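Local atomic coordinates of saframycin Mx1 synthetase B (Legionella pneumophila subsp. pneumophila, PDB entry 3KXW), a protein that belongs to the ANL superfamily, as a fatty acid AMP ligase by name, and holds 5'-O-[(S)-(dodecanoyloxy)(hydroxy)phosphoryl]adenosine in its pocket. Residues L329-T337 and V404-Y413; V374-I385 and G444-V453. All coordinates share one frame; numbering follows the deposited sequence.

Contact 1 of 2, residues L329-T337 and V404-Y413. With 1ZZ (5'-O-[(S)-(dodecanoyloxy)(hydroxy)phosphoryl]adenosine), chain B.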
loop_
_atom_site.group_PDB
_atom_site.type_symbol
_atom_site.label_atom_id
_atom_site.label_comp_id
_atom_site.label_asym_id
_atom_site.label_seq_id
_atom_site.Cartn_x
_atom_site.Cartn_y
_atom_site.Cartn_z
ATOM N N LEU A 329 2.050 -5.297 8.115
ATOM C CA LEU A 329 1.478 -6.108 7.039
ATOM C C LEU A 329 0.001 -6.347 7.286
ATOM O O LEU A 329 -0.476 -6.217 8.411
ATOM C CB LEU A 329 2.202 -7.434 6.823
ATOM C CG LEU A 329 2.824 -8.373 7.869
ATOM C CD1 LEU A 329 2.618 -8.033 9.356
ATOM C CD2 LEU A 329 2.631 -9.865 7.541
ATOM N N ALA A 330 -0.709 -6.716 6.229
ATOM C CA ALA A 330 -2.166 -6.830 6.298
ATOM C C ALA A 330 -2.585 -7.883 7.318
ATOM O O ALA A 330 -3.611 -7.744 7.963
ATOM C CB ALA A 330 -2.720 -7.171 4.947
ATOM N N GLU A 331 -1.779 -8.938 7.438
ATOM C CA GLU A 331 -2.071 -10.057 8.352
ATOM C C GLU A 331 -2.075 -9.611 9.813
ATOM O O GLU A 331 -2.635 -10.285 10.685
ATOM C CB GLU A 331 -1.084 -11.218 8.138
ATOM C CG GLU A 331 -1.344 -12.012 6.862
ATOM C CD GLU A 331 -0.631 -11.435 5.648
ATOM O OE1 GLU A 331 -0.247 -10.236 5.694
ATOM O OE2 GLU A 331 -0.443 -12.182 4.649
ATOM N N ALA A 332 -1.434 -8.472 10.082
ATOM C CA ALA A 332 -1.455 -7.892 11.420
ATOM C C ALA A 332 -2.270 -6.597 11.438
ATOM O O ALA A 332 -2.049 -5.711 12.270
ATOM C CB ALA A 332 -0.050 -7.652 11.926
ATOM N N THR A 333 -3.244 -6.534 10.529
ATOM C CA THR A 333 -4.085 -5.376 10.299
ATOM C C THR A 333 -3.297 -4.267 9.632
ATOM O O THR A 333 -3.536 -3.956 8.474
ATOM C CB THR A 333 -4.828 -4.900 11.585
ATOM O OG1 THR A 333 -5.637 -5.977 12.072
ATOM C CG2 THR A 333 -5.723 -3.770 11.271
ATOM N N LEU A 334 -2.330 -3.688 10.339
ATOM C CA LEU A 334 -1.432 -2.760 9.662
ATOM C C LEU A 334 -0.158 -2.560 10.446
ATOM O O LEU A 334 0.848 -3.186 10.147
ATOM C CB LEU A 334 -2.100 -1.411 9.397
ATOM C CG LEU A 334 -1.259 -0.443 8.546
ATOM C CD1 LEU A 334 -1.126 -0.952 7.115
ATOM C CD2 LEU A 334 -1.906 0.937 8.579
ATOM N N LEU A 335 -0.197 -1.695 11.449
ATOM C CA LEU A 335 1.050 -1.201 12.061
ATOM C C LEU A 335 1.615 -2.162 13.096
ATOM O O LEU A 335 0.915 -2.505 14.046
ATOM C CB LEU A 335 0.794 0.171 12.703
ATOM C CG LEU A 335 1.939 0.824 13.464
ATOM C CD1 LEU A 335 3.129 1.168 12.516
ATOM C CD2 LEU A 335 1.422 2.064 14.206
ATOM N N VAL A 336 2.889 -2.545 12.932
ATOM C CA VAL A 336 3.577 -3.495 13.828
ATOM C C VAL A 336 4.716 -2.829 14.591
ATOM O O VAL A 336 4.820 -2.996 15.806
ATOM C CB VAL A 336 4.110 -4.730 13.049
ATOM C CG1 VAL A 336 4.971 -5.667 13.941
ATOM C CG2 VAL A 336 2.934 -5.500 12.471
ATOM N N THR A 337 5.556 -2.068 13.887
ATOM C CA THR A 337 6.637 -1.325 14.547
ATOM C C THR A 337 6.715 0.118 14.065
ATOM O O THR A 337 6.375 0.413 12.931
ATOM C CB THR A 337 8.048 -1.979 14.330
ATOM O OG1 THR A 337 8.469 -1.832 12.967
ATOM C CG2 THR A 337 8.025 -3.446 14.670
ATOM N N VAL A 404 4.774 -12.204 14.964
ATOM C CA VAL A 404 3.985 -11.133 15.568
ATOM C C VAL A 404 2.840 -11.689 16.390
ATOM O O VAL A 404 2.244 -12.687 16.007
ATOM C CB VAL A 404 3.416 -10.214 14.477
ATOM C CG1 VAL A 404 2.594 -9.090 15.090
ATOM C CG2 VAL A 404 4.561 -9.670 13.618
ATOM N N GLN A 405 2.536 -11.042 17.512
ATOM C CA GLN A 405 1.344 -11.379 18.307
ATOM C C GLN A 405 0.687 -10.142 18.892
ATOM O O GLN A 405 1.368 -9.293 19.464
ATOM C CB GLN A 405 1.685 -12.372 19.446
ATOM C CG GLN A 405 0.564 -12.499 20.487
ATOM C CD GLN A 405 0.847 -13.572 21.529
ATOM O OE1 GLN A 405 1.850 -13.513 22.254
ATOM N NE2 GLN A 405 -0.039 -14.560 21.613
ATOM N N SER A 406 -0.632 -10.038 18.744
ATOM C CA SER A 406 -1.405 -9.011 19.434
ATOM C C SER A 406 -2.865 -9.112 19.006
ATOM O O SER A 406 -3.216 -9.886 18.113
ATOM C CB SER A 406 -0.897 -7.594 19.094
ATOM O OG SER A 406 -1.489 -7.110 17.882
ATOM N N ASN A 407 -3.708 -8.294 19.618
ATOM C CA ASN A 407 -5.116 -8.248 19.241
ATOM C C ASN A 407 -5.352 -7.701 17.818
ATOM O O ASN A 407 -6.479 -7.732 17.309
ATOM C CB ASN A 407 -5.892 -7.432 20.266
ATOM C CG ASN A 407 -6.135 -8.201 21.566
ATOM O OD1 ASN A 407 -6.353 -7.603 22.612
ATOM N ND2 ASN A 407 -6.088 -9.521 21.495
ATOM N N SER A 408 -4.299 -7.187 17.183
ATOM C CA SER A 408 -4.390 -6.731 15.785
ATOM C C SER A 408 -4.128 -7.854 14.787
ATOM O O SER A 408 -4.316 -7.680 13.584
ATOM C CB SER A 408 -3.395 -5.565 15.513
ATOM O OG SER A 408 -3.811 -4.362 16.166
ATOM N N VAL A 409 -3.670 -9.001 15.268
ATOM C CA VAL A 409 -3.401 -10.106 14.361
ATOM C C VAL A 409 -4.707 -10.684 13.843
ATOM O O VAL A 409 -5.590 -11.056 14.614
ATOM C CB VAL A 409 -2.557 -11.215 15.013
ATOM C CG1 VAL A 409 -2.596 -12.467 14.151
ATOM C CG2 VAL A 409 -1.113 -10.707 15.231
ATOM N N ALA A 410 -4.811 -10.738 12.530
ATOM C CA ALA A 410 -6.041 -11.109 11.849
ATOM C C ALA A 410 -6.402 -12.587 12.037
ATOM O O ALA A 410 -5.616 -13.394 12.546
ATOM C CB ALA A 410 -5.941 -10.764 10.370
ATOM N N LYS A 411 -7.603 -12.924 11.586
ATOM C CA LYS A 411 -8.213 -14.215 11.823
ATOM C C LYS A 411 -7.806 -15.324 10.823
ATOM O O LYS A 411 -8.016 -16.510 11.069
ATOM C CB LYS A 411 -9.746 -14.023 11.825
ATOM C CG LYS A 411 -10.569 -15.316 11.913
ATOM C CD LYS A 411 -10.164 -16.169 13.094
ATOM C CE LYS A 411 -11.206 -17.254 13.358
ATOM N NZ LYS A 411 -10.852 -18.047 14.583
ATOM N N GLY A 412 -7.232 -14.953 9.695
ATOM C CA GLY A 412 -6.847 -15.946 8.708
ATOM C C GLY A 412 -7.044 -15.386 7.312
ATOM O O GLY A 412 -7.283 -14.202 7.145
ATOM N N TYR A 413 -6.935 -16.246 6.314
ATOM C CA TYR A 413 -7.228 -15.883 4.945
ATOM C C TYR A 413 -8.574 -16.495 4.569
ATOM O O TYR A 413 -8.801 -17.688 4.810
ATOM C CB TYR A 413 -6.161 -16.452 4.015
ATOM C CG TYR A 413 -4.753 -15.965 4.293
ATOM C CD1 TYR A 413 -4.411 -14.618 4.178
ATOM C CD2 TYR A 413 -3.757 -16.865 4.626
ATOM C CE1 TYR A 413 -3.096 -14.196 4.416
ATOM C CE2 TYR A 413 -2.468 -16.458 4.860
ATOM C CZ TYR A 413 -2.135 -15.123 4.758
ATOM O OH TYR A 413 -0.814 -14.763 4.994
HETATM P P 1ZZ B . 1.110 -5.490 2.886
HETATM C C1 1ZZ B . -1.579 7.270 9.517
HETATM N N1 1ZZ B . 7.243 -4.247 4.354
HETATM O O1 1ZZ B . 2.813 -2.791 3.544
HETATM C C2 1ZZ B . -0.643 6.354 8.718
HETATM N N2 1ZZ B . 7.027 -2.520 5.757
HETATM O O2 1ZZ B . 0.909 -4.132 3.826
HETATM C C3 1ZZ B . -0.172 5.150 9.543
HETATM N N3 1ZZ B . 9.863 -4.311 4.275
HETATM O O3 1ZZ B . 0.372 -6.585 3.479
HETATM C C4 1ZZ B . 0.381 4.046 8.631
HETATM N N4 1ZZ B . 10.826 -2.563 5.627
HETATM O O4 1ZZ B . 0.553 -5.156 1.408
HETATM C C5 1ZZ B . 1.259 3.032 9.383
HETATM N N5 1ZZ B . 9.610 -1.069 6.948
HETATM O O5 1ZZ B . 2.723 -5.879 2.725
HETATM C C6 1ZZ B . 1.855 2.057 8.357
HETATM O O6 1ZZ B . 5.500 -5.318 2.949
HETATM C C7 1ZZ B . 2.915 0.995 8.737
HETATM O O7 1ZZ B . 7.400 -7.449 3.514
HETATM C C8 1ZZ B . 3.571 0.148 7.628
HETATM O O8 1ZZ B . 5.449 -8.172 4.858
HETATM C C9 1ZZ B . 2.643 -1.028 7.280
HETATM C C10 1ZZ B . 2.762 -1.521 5.818
HETATM C C11 1ZZ B . 1.588 -2.502 5.541
HETATM C C12 1ZZ B . 2.024 -3.496 4.448
HETATM C C13 1ZZ B . 3.548 -6.051 3.857
HETATM C C14 1ZZ B . 4.856 -6.334 3.453
HETATM C C15 1ZZ B . 5.755 -6.893 4.616
HETATM C C16 1ZZ B . 6.995 -6.683 4.214
HETATM C C17 1ZZ B . 6.856 -5.367 3.620
HETATM C C18 1ZZ B . 6.345 -3.367 5.082
HETATM C C19 1ZZ B . 8.466 -2.789 5.459
HETATM C C20 1ZZ B . 8.573 -3.827 4.682
HETATM C C21 1ZZ B . 10.945 -3.692 4.682
HETATM C C22 1ZZ B . 9.727 -2.142 5.993
#

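Contact 2 of 2, residues V374-I385 and G444-V453. With 1ZZ (5'-O-[(S)-(dodecanoyloxy)(hydroxy)phosphoryl]adenosine), chain B.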
loop_
_atom_site.group_PDB
_atom_site.type_symbol
_atom_site.label_atom_id
_atom_site.label_comp_id
_atom_site.label_asym_id
_atom_site.label_seq_id
_atom_site.Cartn_x
_atom_site.Cartn_y
_atom_site.Cartn_z
ATOM N N VAL A 374 18.031 0.853 7.920
ATOM C CA VAL A 374 17.240 1.812 8.664
ATOM C C VAL A 374 16.384 1.065 9.660
ATOM O O VAL A 374 15.809 0.028 9.331
ATOM C CB VAL A 374 16.306 2.612 7.744
ATOM C CG1 VAL A 374 15.415 3.530 8.565
ATOM C CG2 VAL A 374 17.122 3.426 6.715
ATOM N N SER A 375 16.291 1.588 10.873
ATOM C CA SER A 375 15.380 1.021 11.855
ATOM C C SER A 375 13.914 1.232 11.457
ATOM O O SER A 375 13.542 2.333 11.090
ATOM C CB SER A 375 15.587 1.673 13.212
ATOM O OG SER A 375 14.613 1.216 14.128
ATOM N N SER A 376 13.100 0.184 11.565
ATOM C CA SER A 376 11.652 0.344 11.428
ATOM C C SER A 376 10.969 0.654 12.771
ATOM O O SER A 376 9.739 0.678 12.849
ATOM C CB SER A 376 10.998 -0.883 10.754
ATOM O OG SER A 376 11.351 -0.954 9.380
ATOM N N GLY A 377 11.747 0.902 13.818
ATOM C CA GLY A 377 11.161 1.396 15.059
ATOM C C GLY A 377 10.964 0.341 16.143
ATOM O O GLY A 377 11.438 -0.783 16.030
ATOM N N ASN A 378 10.272 0.707 17.213
ATOM C CA ASN A 378 10.099 -0.202 18.326
ATOM C C ASN A 378 8.902 -1.091 18.069
ATOM O O ASN A 378 7.969 -0.645 17.427
ATOM C CB ASN A 378 9.795 0.610 19.590
ATOM C CG ASN A 378 10.909 1.544 19.956
ATOM O OD1 ASN A 378 11.996 1.116 20.349
ATOM N ND2 ASN A 378 10.660 2.829 19.811
ATOM N N PRO A 379 8.896 -2.319 18.627
ATOM C CA PRO A 379 7.687 -3.150 18.528
ATOM C C PRO A 379 6.489 -2.471 19.179
ATOM O O PRO A 379 6.551 -2.111 20.359
ATOM C CB PRO A 379 8.062 -4.406 19.310
ATOM C CG PRO A 379 9.571 -4.498 19.192
ATOM C CD PRO A 379 10.030 -3.050 19.226
ATOM N N ILE A 380 5.415 -2.285 18.418
ATOM C CA ILE A 380 4.165 -1.770 18.953
ATOM C C ILE A 380 3.236 -2.948 19.195
ATOM O O ILE A 380 2.586 -3.008 20.232
ATOM C CB ILE A 380 3.543 -0.759 17.988
ATOM C CG1 ILE A 380 4.456 0.466 17.881
ATOM C CG2 ILE A 380 2.114 -0.377 18.428
ATOM C CD1 ILE A 380 4.191 1.338 16.673
ATOM N N GLN A 381 3.163 -3.875 18.231
ATOM C CA GLN A 381 2.655 -5.206 18.498
ATOM C C GLN A 381 3.836 -6.004 19.023
ATOM O O GLN A 381 4.970 -5.645 18.760
ATOM C CB GLN A 381 2.104 -5.861 17.229
ATOM C CG GLN A 381 0.981 -5.041 16.584
ATOM C CD GLN A 381 0.229 -5.803 15.505
ATOM O OE1 GLN A 381 -0.062 -7.003 15.640
ATOM N NE2 GLN A 381 -0.078 -5.113 14.422
ATOM N N GLU A 382 3.581 -7.080 19.766
ATOM C CA GLU A 382 4.683 -7.938 20.210
ATOM C C GLU A 382 5.404 -8.562 19.006
ATOM O O GLU A 382 4.759 -9.153 18.136
ATOM C CB GLU A 382 4.200 -9.036 21.162
ATOM C CG GLU A 382 5.308 -10.094 21.445
ATOM C CD GLU A 382 4.825 -11.276 22.306
ATOM O OE1 GLU A 382 3.869 -11.096 23.089
ATOM O OE2 GLU A 382 5.409 -12.375 22.197
ATOM N N VAL A 383 6.736 -8.450 18.976
ATOM C CA VAL A 383 7.555 -8.971 17.877
ATOM C C VAL A 383 8.612 -9.931 18.430
ATOM O O VAL A 383 9.339 -9.584 19.359
ATOM C CB VAL A 383 8.304 -7.825 17.141
ATOM C CG1 VAL A 383 9.415 -8.392 16.239
ATOM C CG2 VAL A 383 7.336 -6.977 16.342
ATOM N N LYS A 384 8.667 -11.148 17.905
ATOM C CA LYS A 384 9.752 -12.073 18.208
ATOM C C LYS A 384 10.533 -12.439 16.951
ATOM O O LYS A 384 9.964 -12.551 15.869
ATOM C CB LYS A 384 9.214 -13.353 18.869
ATOM C CG LYS A 384 8.875 -13.163 20.327
ATOM C CD LYS A 384 8.529 -14.494 20.972
ATOM C CE LYS A 384 8.103 -14.311 22.432
ATOM N NZ LYS A 384 9.021 -13.394 23.128
ATOM N N ILE A 385 11.843 -12.613 17.086
ATOM C CA ILE A 385 12.660 -13.053 15.969
ATOM C C ILE A 385 12.918 -14.532 16.194
ATOM O O ILE A 385 13.577 -14.917 17.163
ATOM C CB ILE A 385 14.004 -12.286 15.855
ATOM C CG1 ILE A 385 13.796 -10.772 15.924
ATOM C CG2 ILE A 385 14.732 -12.668 14.566
ATOM C CD1 ILE A 385 12.980 -10.191 14.728
ATOM N N GLY A 444 14.501 -10.351 9.732
ATOM C CA GLY A 444 15.090 -9.166 10.332
ATOM C C GLY A 444 15.707 -9.517 11.670
ATOM O O GLY A 444 15.803 -10.677 12.045
ATOM N N PHE A 445 16.083 -8.484 12.400
ATOM C CA PHE A 445 16.665 -8.667 13.701
ATOM C C PHE A 445 16.307 -7.508 14.610
ATOM O O PHE A 445 16.005 -6.423 14.148
ATOM C CB PHE A 445 18.189 -8.837 13.578
ATOM C CG PHE A 445 18.918 -7.618 13.034
ATOM C CD1 PHE A 445 19.471 -6.673 13.890
ATOM C CD2 PHE A 445 19.080 -7.446 11.670
ATOM C CE1 PHE A 445 20.169 -5.556 13.393
ATOM C CE2 PHE A 445 19.759 -6.338 11.163
ATOM C CZ PHE A 445 20.312 -5.394 12.038
ATOM N N LEU A 446 16.343 -7.761 15.912
ATOM C CA LEU A 446 16.127 -6.723 16.913
ATOM C C LEU A 446 17.476 -6.260 17.450
ATOM O O LEU A 446 18.345 -7.078 17.770
ATOM C CB LEU A 446 15.286 -7.268 18.065
ATOM C CG LEU A 446 13.778 -7.405 17.742
ATOM C CD1 LEU A 446 13.011 -8.211 18.799
ATOM C CD2 LEU A 446 13.138 -6.033 17.583
ATOM N N HIS A 447 17.629 -4.951 17.557
ATOM C CA HIS A 447 18.825 -4.365 18.132
ATOM C C HIS A 447 18.418 -3.213 19.043
ATOM O O HIS A 447 17.843 -2.225 18.587
ATOM C CB HIS A 447 19.745 -3.883 17.010
ATOM C CG HIS A 447 21.001 -3.222 17.499
ATOM N ND1 HIS A 447 22.148 -3.930 17.787
ATOM C CD2 HIS A 447 21.295 -1.920 17.734
ATOM C CE1 HIS A 447 23.089 -3.097 18.195
ATOM N NE2 HIS A 447 22.598 -1.870 18.170
ATOM N N GLU A 448 18.698 -3.331 20.334
ATOM C CA GLU A 448 18.291 -2.289 21.291
ATOM C C GLU A 448 16.814 -1.928 21.126
ATOM O O GLU A 448 16.413 -0.747 21.077
ATOM C CB GLU A 448 19.205 -1.080 21.162
ATOM C CG GLU A 448 20.656 -1.539 21.210
ATOM C CD GLU A 448 21.651 -0.422 21.367
ATOM O OE1 GLU A 448 21.308 0.744 21.095
ATOM O OE2 GLU A 448 22.805 -0.728 21.750
ATOM N N ASN A 449 16.025 -2.994 21.061
ATOM C CA ASN A 449 14.577 -2.962 20.950
ATOM C C ASN A 449 14.066 -2.227 19.726
ATOM O O ASN A 449 12.976 -1.659 19.749
ATOM C CB ASN A 449 13.921 -2.430 22.224
ATOM C CG ASN A 449 12.438 -2.811 22.315
ATOM O OD1 ASN A 449 12.046 -3.940 21.991
ATOM N ND2 ASN A 449 11.615 -1.872 22.750
ATOM N N GLU A 450 14.857 -2.224 18.658
ATOM C CA GLU A 450 14.344 -1.726 17.391
ATOM C C GLU A 450 14.483 -2.769 16.303
ATOM O O GLU A 450 15.449 -3.545 16.284
ATOM C CB GLU A 450 14.996 -0.400 17.023
ATOM C CG GLU A 450 14.646 0.658 18.071
ATOM C CD GLU A 450 14.912 2.064 17.638
ATOM O OE1 GLU A 450 15.023 2.303 16.425
ATOM O OE2 GLU A 450 14.977 2.936 18.522
ATOM N N LEU A 451 13.512 -2.788 15.397
ATOM C CA LEU A 451 13.454 -3.840 14.395
ATOM C C LEU A 451 14.119 -3.365 13.115
ATOM O O LEU A 451 13.757 -2.319 12.572
ATOM C CB LEU A 451 11.992 -4.222 14.116
ATOM C CG LEU A 451 11.853 -5.223 12.967
ATOM C CD1 LEU A 451 12.423 -6.583 13.373
ATOM C CD2 LEU A 451 10.396 -5.346 12.563
ATOM N N TYR A 452 15.074 -4.160 12.637
ATOM C CA TYR A 452 15.756 -3.945 11.376
ATOM C C TYR A 452 15.326 -5.038 10.406
ATOM O O TYR A 452 15.662 -6.202 10.585
ATOM C CB TYR A 452 17.276 -3.927 11.590
ATOM C CG TYR A 452 17.692 -2.706 12.383
ATOM C CD1 TYR A 452 18.145 -1.568 11.745
ATOM C CD2 TYR A 452 17.590 -2.686 13.771
ATOM C CE1 TYR A 452 18.512 -0.445 12.464
ATOM C CE2 TYR A 452 17.946 -1.559 14.503
ATOM C CZ TYR A 452 18.396 -0.444 13.831
ATOM O OH TYR A 452 18.761 0.689 14.535
ATOM N N VAL A 453 14.514 -4.670 9.418
ATOM C CA VAL A 453 14.056 -5.631 8.417
ATOM C C VAL A 453 15.162 -5.862 7.377
ATOM O O VAL A 453 15.719 -4.916 6.828
ATOM C CB VAL A 453 12.745 -5.158 7.740
ATOM C CG1 VAL A 453 12.271 -6.176 6.697
ATOM C CG2 VAL A 453 11.676 -4.905 8.781
HETATM P P 1ZZ B . 1.110 -5.490 2.886
HETATM C C1 1ZZ B . -1.579 7.270 9.517
HETATM N N1 1ZZ B . 7.243 -4.247 4.354
HETATM O O1 1ZZ B . 2.813 -2.791 3.544
HETATM C C2 1ZZ B . -0.643 6.354 8.718
HETATM N N2 1ZZ B . 7.027 -2.520 5.757
HETATM O O2 1ZZ B . 0.909 -4.132 3.826
HETATM C C3 1ZZ B . -0.172 5.150 9.543
HETATM N N3 1ZZ B . 9.863 -4.311 4.275
HETATM O O3 1ZZ B . 0.372 -6.585 3.479
HETATM C C4 1ZZ B . 0.381 4.046 8.631
HETATM N N4 1ZZ B . 10.826 -2.563 5.627
HETATM O O4 1ZZ B . 0.553 -5.156 1.408
HETATM C C5 1ZZ B . 1.259 3.032 9.383
HETATM N N5 1ZZ B . 9.610 -1.069 6.948
HETATM O O5 1ZZ B . 2.723 -5.879 2.725
HETATM C C6 1ZZ B . 1.855 2.057 8.357
HETATM O O6 1ZZ B . 5.500 -5.318 2.949
HETATM C C7 1ZZ B . 2.915 0.995 8.737
HETATM O O7 1ZZ B . 7.400 -7.449 3.514
HETATM C C8 1ZZ B . 3.571 0.148 7.628
HETATM O O8 1ZZ B . 5.449 -8.172 4.858
HETATM C C9 1ZZ B . 2.643 -1.028 7.280
HETATM C C10 1ZZ B . 2.762 -1.521 5.818
HETATM C C11 1ZZ B . 1.588 -2.502 5.541
HETATM C C12 1ZZ B . 2.024 -3.496 4.448
HETATM C C13 1ZZ B . 3.548 -6.051 3.857
HETATM C C14 1ZZ B . 4.856 -6.334 3.453
HETATM C C15 1ZZ B . 5.755 -6.893 4.616
HETATM C C16 1ZZ B . 6.995 -6.683 4.214
HETATM C C17 1ZZ B . 6.856 -5.367 3.620
HETATM C C18 1ZZ B . 6.345 -3.367 5.082
HETATM C C19 1ZZ B . 8.466 -2.789 5.459
HETATM C C20 1ZZ B . 8.573 -3.827 4.682
HETATM C C21 1ZZ B . 10.945 -3.692 4.682
HETATM C C22 1ZZ B . 9.727 -2.142 5.993
HETATM O O HOH W 1 13.902 -1.800 8.798
HETATM O O HOH W 2 16.656 -2.415 7.480
#

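Contact 1 of 2, residues L329-T337 and V404-Y413
E331 reaches Y413 because its CG stands beside the backbone N (chi1 -74°) and the chain then bends at chi2 (88°), which swings the carboxylate to the edge of the phenol. There Y413 OH donates to E331 OE2 (2.6 Å), which accepts on its anti lone pair, the one away from OE1, with carboxylate and ring planes 82° apart. T333 likewise holds OG1 beside its backbone N, and this hydroxyl donates to S408 O at 2.6 Å, in the carbonyl plane on a lone pair. A third bond is purely backbone, A410 N to E331 O at 2.9 Å.

The acceptor S408 O belongs to a type I turn, S406 to V409, in which S406 OG accepts from S408 N as an ST turn. Facing it is the bend after strand 323-328 of the AMP-binding enzyme family region. This bend also lines the ligand pocket: A330 N donates to 1ZZ O3 at 3.0 Å, and L334 CD1 packs against 1ZZ C11 at 3.5 Å. S408 OG itself turns to D194 and N195 of helix 189-202. Between strand 335-338 and strand 400-405, members of two different sheets, V336 CG1 and V404 CG2 meet tip to tip at 4.0 Å.

Contact 2 of 2, residues V374-I385 and G444-V453
S376 N and L451 O, with L451 N and G377 O, form the backbone link between the segment V374-I385, which carries the short strand 378-379 and the start of strand 382-386, and a beta hairpin whose strands 442-447 and 450-456 are joined by a type I' turn, H447 to E450. The hairpin belongs to an antiparallel sheet that also contains strand 382-386. The first bond, S376 N to L451 O, is 2.8 Å long and runs nearly along the C=O axis; the return bond, L451 N to G377 O, measures 3.0 Å.

Among polar side chains, S375 is central. With OG anti to its backbone N (chi1 174°), it donates to E450 OE1 at 2.6 Å, which accepts on its anti lone pair, while S375 OG in turn accepts from G377 N, making an ST turn. E450 OE2 is salt-bridged to K346, so the carboxylate is held at both oxygens. S376 OG takes a weak bond from 1ZZ N5, and V453 CG1 packs on the ligand's adenine, so both segments touch the nucleoside end.

The aromatic term is a CH-pi contact: S375 CA sits over one face of the Y452 ring, 3.9 Å from its centroid and 28° off the normal. Apolar packing gathers around I385, whose CG1 meets L446 CG at 3.8 Å and whose CD1 meets L451 CD1 at 3.9 Å. P379 adds CG against L446 CD2, and its CD lies by N449 O.

Water bridges finish the seam. Both waters donate to V374 O, and the second also donates to V453 O; the first accepts from V453 N and is also hydrogen-bonded to S376 OG at 2.7 Å.

The two contacts lie about 15 Å apart, centre to centre, on the same side of the chain's centre, and their segments alternate along the sequence: 329-337, 374-385, 404-413, 444-453. They are joined through two sheets. Strands 335-338 and 378-379 are neighbours in a mixed sheet, while strand 400-405 pairs with both 382-386 and 442-447 in an antiparallel one. Q381 spans the junction, with OE1 probably hydrogen-bonded to S406 OG and NE2 to the carbonyls of A332 and L335. Both contacts reach 1ZZ: contact 1 along its acyl chain, at its phosphate and at C13 beside the ribose, contact 2 at its adenine, so this interwoven region lines successive parts of one ligand pocket.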